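Local coordinates for conserved exported protein (PDB 3CLW) that is of unknown function but is probably a glycoside hydrolase that cleaves O-glycosidic bonds, at residues Trp280-Ala285 with Gly335-Arg340; Leu287-Arg292 with Ile342-Thr347. All coordinates share one frame; numbering follows the deposited sequence.

Contact 1 of 2, residues Trp280-Ala285 with Gly335-Arg340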
loop_
_atom_site.group_PDB
_atom_site.type_symbol
_atom_site.label_atom_id
_atom_site.label_comp_id
_atom_site.label_asym_id
_atom_site.label_seq_id
_atom_site.Cartn_x
_atom_site.Cartn_y
_atom_site.Cartn_z
ATOM N N TRP A 280 0.916 -13.317 3.676
ATOM C CA TRP A 280 1.215 -14.531 4.473
ATOM C C TRP A 280 1.384 -14.343 5.970
ATOM O O TRP A 280 1.869 -15.231 6.660
ATOM C CB TRP A 280 2.392 -15.322 3.885
ATOM C CG TRP A 280 2.389 -15.298 2.419
ATOM C CD1 TRP A 280 3.320 -14.709 1.620
ATOM C CD2 TRP A 280 1.377 -15.834 1.552
ATOM N NE1 TRP A 280 2.961 -14.847 0.293
ATOM C CE2 TRP A 280 1.770 -15.529 0.220
ATOM C CE3 TRP A 280 0.177 -16.548 1.766
ATOM C CZ2 TRP A 280 1.010 -15.924 -0.907
ATOM C CZ3 TRP A 280 -0.606 -16.927 0.644
ATOM C CH2 TRP A 280 -0.176 -16.615 -0.679
ATOM N N SER A 281 0.975 -13.204 6.491
ATOM C CA SER A 281 1.161 -12.944 7.902
ATOM C C SER A 281 -0.110 -12.364 8.518
ATOM O O SER A 281 -0.091 -11.880 9.647
ATOM C CB SER A 281 2.380 -12.023 8.142
ATOM O OG SER A 281 2.201 -10.706 7.600
ATOM N N ALA A 282 -1.207 -12.406 7.766
ATOM C CA ALA A 282 -2.476 -11.802 8.236
ATOM C C ALA A 282 -3.405 -12.789 8.925
ATOM O O ALA A 282 -4.454 -12.397 9.430
ATOM C CB ALA A 282 -3.198 -11.096 7.102
ATOM N N TYR A 283 -2.997 -14.058 8.951
ATOM C CA TYR A 283 -3.742 -15.163 9.550
ATOM C C TYR A 283 -2.756 -16.273 9.897
ATOM O O TYR A 283 -1.822 -16.508 9.120
ATOM C CB TYR A 283 -4.771 -15.682 8.545
ATOM C CG TYR A 283 -5.669 -16.790 9.059
ATOM C CD1 TYR A 283 -6.875 -16.491 9.680
ATOM C CD2 TYR A 283 -5.306 -18.138 8.922
ATOM C CE1 TYR A 283 -7.704 -17.474 10.145
ATOM C CE2 TYR A 283 -6.135 -19.147 9.395
ATOM C CZ TYR A 283 -7.339 -18.800 10.006
ATOM O OH TYR A 283 -8.199 -19.776 10.482
ATOM N N PRO A 284 -2.943 -16.957 11.056
ATOM C CA PRO A 284 -3.961 -16.672 12.068
ATOM C C PRO A 284 -3.596 -15.479 12.925
ATOM O O PRO A 284 -2.512 -14.914 12.767
ATOM C CB PRO A 284 -4.002 -17.964 12.905
ATOM C CG PRO A 284 -2.640 -18.514 12.799
ATOM C CD PRO A 284 -2.141 -18.145 11.421
ATOM N N ALA A 285 -4.502 -15.105 13.824
ATOM C CA ALA A 285 -4.335 -13.913 14.657
ATOM C C ALA A 285 -3.062 -13.908 15.499
ATOM O O ALA A 285 -2.502 -12.831 15.781
ATOM C CB ALA A 285 -5.564 -13.673 15.545
ATOM N N GLY A 335 -13.887 -7.292 3.831
ATOM C CA GLY A 335 -13.714 -5.939 4.326
ATOM C C GLY A 335 -13.179 -5.853 5.761
ATOM O O GLY A 335 -12.282 -5.065 6.053
ATOM N N LEU A 336 -13.737 -6.662 6.665
ATOM C CA LEU A 336 -13.268 -6.698 8.053
ATOM C C LEU A 336 -11.921 -7.403 8.217
ATOM O O LEU A 336 -11.137 -6.997 9.050
ATOM C CB LEU A 336 -14.298 -7.351 8.969
ATOM C CG LEU A 336 -15.652 -6.673 9.163
ATOM C CD1 LEU A 336 -16.647 -7.717 9.627
ATOM C CD2 LEU A 336 -15.587 -5.517 10.144
ATOM N N TYR A 337 -11.647 -8.440 7.424
ATOM C CA TYR A 337 -10.348 -9.125 7.456
ATOM C C TYR A 337 -9.198 -8.149 7.156
ATOM O O TYR A 337 -8.148 -8.161 7.832
ATOM C CB TYR A 337 -10.359 -10.262 6.448
ATOM C CG TYR A 337 -9.116 -11.135 6.383
ATOM C CD1 TYR A 337 -8.100 -10.861 5.473
ATOM C CD2 TYR A 337 -8.989 -12.283 7.195
ATOM C CE1 TYR A 337 -6.987 -11.654 5.377
ATOM C CE2 TYR A 337 -7.872 -13.119 7.094
ATOM C CZ TYR A 337 -6.864 -12.786 6.183
ATOM O OH TYR A 337 -5.744 -13.586 6.058
ATOM N N VAL A 338 -9.415 -7.290 6.160
ATOM C CA VAL A 338 -8.394 -6.353 5.733
ATOM C C VAL A 338 -8.339 -5.189 6.692
ATOM O O VAL A 338 -7.267 -4.736 7.012
ATOM C CB VAL A 338 -8.595 -5.871 4.275
ATOM C CG1 VAL A 338 -7.516 -4.892 3.881
ATOM C CG2 VAL A 338 -8.576 -7.039 3.311
ATOM N N ALA A 339 -9.489 -4.708 7.159
ATOM C CA ALA A 339 -9.493 -3.664 8.183
ATOM C C ALA A 339 -8.681 -4.084 9.431
ATOM O O ALA A 339 -8.106 -3.260 10.095
ATOM C CB ALA A 339 -10.892 -3.278 8.559
ATOM N N ARG A 340 -8.664 -5.373 9.735
ATOM C CA ARG A 340 -7.887 -5.916 10.858
ATOM C C ARG A 340 -6.375 -5.853 10.581
ATOM O O ARG A 340 -5.591 -5.478 11.462
ATOM C CB ARG A 340 -8.309 -7.368 11.144
ATOM C CG ARG A 340 -7.428 -8.046 12.211
ATOM C CD ARG A 340 -8.043 -9.329 12.733
ATOM N NE ARG A 340 -7.983 -10.380 11.731
ATOM C CZ ARG A 340 -8.307 -11.638 11.986
ATOM N NH1 ARG A 340 -8.725 -11.984 13.211
ATOM N NH2 ARG A 340 -8.209 -12.554 11.036
HETATM O O HOH W 1 -6.566 -10.505 9.258
#
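Ala282 and Tyr283 meet the phenolic end of Tyr337, reaching across from helix 328-347. The packing is slight: Tyr337 OH lies 3.4 Å from Tyr283 CB and 3.7 Å from Ala282 CB, and the apolar approach is Ala282 CB to Tyr337 CZ at 4.1 Å. Tyr337 CG is anti to the backbone N (chi1 -177°); a long phenol suits a place where the side chain must bridge from helix to loop, and the small Ala282 lets its tip come close. The hydroxyl's strongest polar partner lies outside both segments, in a hydrogen bond with Glu317 OE2.

The polar link is carried by one water. It donates to Ala282 O at 2.8 Å and to Tyr337 O at 3.2 Å, and accepts from Arg340 NE at 2.9 Å, so two carbonyls and a guanidinium N-H hold it. It also lies 3.5 Å above the Tyr337 ring, over its centre. The Arg340 chain bends at chi3 (72°). Ala285 CB lies 4.3 Å from Arg340 NH1. The guanidinium has two further partners: NH2 forms a salt bridge with Glu321, and NH1 bonds Ala424 O.

Tyr283 precedes a cis peptide to Pro284, the N-cap of helix 285-300. The contact thus ties the loop between strand 270-276 and that helix to helix 328-347, whose Val338 packs against strand 353-356.

Contact 2 of 2, residues Leu287-Arg292 with Ile342-Thr347; sequences LLVDIR and IHNDLT
Arg292 NE donates to Asp345 OD1 at 2.8 Å, a salt bridge with an N-H...O angle of 139°. The carboxylate oxygen lies near the guanidinium plane, whereas NE approaches it from above the carboxylate plane. A long arginine suits the gap, since its chain runs extended from CG to NE. Its NH1 turns back to its own helix and bonds Leu288 O at 3.0 Å, nearly straight at 164°; Leu288 CD1 lies over one guanidinium face, toward its rim. NH2 forms a salt bridge with Asp278, whose carboxylate is also close to Asp345. The arginine probably offsets the repulsion between these two neighbouring acids, of which Asp345 is buried.

Asn344 packs beside this pair. Its ND2 bonds Arg340 O one turn back and touches Leu288 CD2 at 3.6 Å, the two side chains crossing at about a right angle. Asn344 OD1 meets Val289 CG1 at 3.5 Å, and its CB packs 4.0 Å from Arg292 CD. A compact amide thus takes both a polar bond and aliphatic neighbours.

The segment axes run nearly parallel, 21° apart and 9.9 Å at closest approach. Helix 328-347 is packed further by helix 391-400 and by strands 353-356 and 427-433.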
loop_
_atom_site.group_PDB
_atom_site.type_symbol
_atom_site.label_atom_id
_atom_site.label_comp_id
_atom_site.label_asym_id
_atom_site.label_seq_id
_atom_site.Cartn_x
_atom_site.Cartn_y
_atom_site.Cartn_z
ATOM N N LEU A 287 -0.085 -15.145 14.655
ATOM C CA LEU A 287 0.947 -14.687 13.739
ATOM C C LEU A 287 0.781 -13.192 13.434
ATOM O O LEU A 287 1.748 -12.433 13.483
ATOM C CB LEU A 287 0.934 -15.536 12.467
ATOM C CG LEU A 287 1.774 -15.093 11.263
ATOM C CD1 LEU A 287 3.283 -15.088 11.605
ATOM C CD2 LEU A 287 1.473 -15.994 10.063
ATOM N N LEU A 288 -0.457 -12.783 13.137
ATOM C CA LEU A 288 -0.774 -11.394 12.804
ATOM C C LEU A 288 -0.165 -10.445 13.832
ATOM O O LEU A 288 0.586 -9.517 13.484
ATOM C CB LEU A 288 -2.299 -11.197 12.702
ATOM C CG LEU A 288 -2.944 -9.793 12.719
ATOM C CD1 LEU A 288 -2.910 -9.105 11.350
ATOM C CD2 LEU A 288 -4.379 -9.864 13.225
ATOM N N VAL A 289 -0.473 -10.674 15.103
ATOM C CA VAL A 289 -0.055 -9.720 16.136
ATOM C C VAL A 289 1.420 -9.831 16.561
ATOM O O VAL A 289 2.077 -8.806 16.769
ATOM C CB VAL A 289 -1.016 -9.703 17.367
ATOM C CG1 VAL A 289 -2.444 -9.361 16.920
ATOM C CG2 VAL A 289 -0.978 -11.038 18.162
ATOM N N ASP A 290 1.931 -11.063 16.674
ATOM C CA ASP A 290 3.332 -11.322 17.054
ATOM C C ASP A 290 4.340 -10.713 16.080
ATOM O O ASP A 290 5.242 -9.969 16.493
ATOM C CB ASP A 290 3.612 -12.830 17.136
ATOM C CG ASP A 290 2.983 -13.494 18.363
ATOM O OD1 ASP A 290 2.999 -14.752 18.396
ATOM O OD2 ASP A 290 2.478 -12.785 19.281
ATOM N N ILE A 291 4.196 -11.028 14.788
ATOM C CA ILE A 291 5.151 -10.532 13.802
ATOM C C ILE A 291 5.172 -8.997 13.735
ATOM O O ILE A 291 6.248 -8.403 13.636
ATOM C CB ILE A 291 4.968 -11.158 12.406
ATOM C CG1 ILE A 291 6.209 -10.867 11.533
ATOM C CG2 ILE A 291 3.697 -10.646 11.730
ATOM C CD1 ILE A 291 6.441 -11.847 10.442
ATOM N N ARG A 292 4.004 -8.368 13.843
ATOM C CA ARG A 292 3.917 -6.912 13.781
ATOM C C ARG A 292 4.467 -6.222 15.033
ATOM O O ARG A 292 5.064 -5.132 14.952
ATOM C CB ARG A 292 2.475 -6.478 13.477
ATOM C CG ARG A 292 2.136 -6.513 11.984
ATOM C CD ARG A 292 0.667 -6.792 11.696
ATOM N NE ARG A 292 0.521 -7.065 10.269
ATOM C CZ ARG A 292 0.606 -8.269 9.711
ATOM N NH1 ARG A 292 0.766 -9.351 10.466
ATOM N NH2 ARG A 292 0.510 -8.402 8.389
ATOM N N ILE A 342 -5.105 -3.599 8.690
ATOM C CA ILE A 342 -4.805 -2.179 8.787
ATOM C C ILE A 342 -4.594 -1.750 10.243
ATOM O O ILE A 342 -3.568 -1.116 10.571
ATOM C CB ILE A 342 -5.859 -1.276 8.084
ATOM C CG1 ILE A 342 -5.812 -1.497 6.566
ATOM C CG2 ILE A 342 -5.606 0.236 8.412
ATOM C CD1 ILE A 342 -6.962 -0.847 5.758
ATOM N N HIS A 343 -5.557 -2.098 11.100
ATOM C CA HIS A 343 -5.494 -1.708 12.495
ATOM C C HIS A 343 -4.196 -2.162 13.186
ATOM O O HIS A 343 -3.563 -1.394 13.895
ATOM C CB HIS A 343 -6.681 -2.264 13.248
ATOM C CG HIS A 343 -6.561 -2.114 14.729
ATOM N ND1 HIS A 343 -6.971 -0.982 15.395
ATOM C CD2 HIS A 343 -6.054 -2.943 15.669
ATOM C CE1 HIS A 343 -6.730 -1.126 16.685
ATOM N NE2 HIS A 343 -6.168 -2.303 16.871
ATOM N N ASN A 344 -3.821 -3.417 12.971
ATOM C CA ASN A 344 -2.630 -3.990 13.578
ATOM C C ASN A 344 -1.334 -3.413 12.999
ATOM O O ASN A 344 -0.363 -3.188 13.739
ATOM C CB ASN A 344 -2.685 -5.521 13.497
ATOM C CG ASN A 344 -3.695 -6.097 14.468
ATOM O OD1 ASN A 344 -3.400 -6.247 15.650
ATOM N ND2 ASN A 344 -4.900 -6.397 13.984
ATOM N N ASP A 345 -1.324 -3.140 11.694
ATOM C CA ASP A 345 -0.200 -2.409 11.119
ATOM C C ASP A 345 0.013 -1.046 11.758
ATOM O O ASP A 345 1.149 -0.677 12.096
ATOM C CB ASP A 345 -0.322 -2.291 9.604
ATOM C CG ASP A 345 0.125 -3.559 8.899
ATOM O OD1 ASP A 345 0.789 -4.400 9.540
ATOM O OD2 ASP A 345 -0.186 -3.733 7.714
ATOM N N LEU A 346 -1.074 -0.296 11.908
ATOM C CA LEU A 346 -1.034 1.044 12.499
ATOM C C LEU A 346 -0.726 1.044 13.999
ATOM O O LEU A 346 -0.034 1.907 14.482
ATOM C CB LEU A 346 -2.369 1.763 12.262
ATOM C CG LEU A 346 -2.741 2.144 10.830
ATOM C CD1 LEU A 346 -4.160 2.702 10.774
ATOM C CD2 LEU A 346 -1.718 3.121 10.222
ATOM N N THR A 347 -1.262 0.070 14.726
ATOM C CA THR A 347 -1.176 0.088 16.181
ATOM C C THR A 347 -0.092 -0.821 16.757
ATOM O O THR A 347 0.384 -0.559 17.829
ATOM C CB THR A 347 -2.529 -0.268 16.844
ATOM O OG1 THR A 347 -2.895 -1.593 16.451
ATOM C CG2 THR A 347 -3.620 0.702 16.432
#

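The centres of contacts 1 and 2 lie 9 Å apart, and both use helix 328-347, contact 1 its middle and contact 2 its C-terminal end. Along the chain the segments alternate: 280-285, 287-292, 335-340, 342-347. The loop and start of helix 285-300 therefore meet successive turns of the same partner. The contacts join directly where Ser281 O probably accepts a hydrogen bond from Arg292 NH1 and where Arg340 CG packs on Leu288 CD2. Helix 285-300 follows strand 270-276 and helix 328-347 follows strand 307-310, neighbouring parallel strands, as consecutive outer helices do in a TIM barrel; together the contacts join these two helices, and the loop before the first.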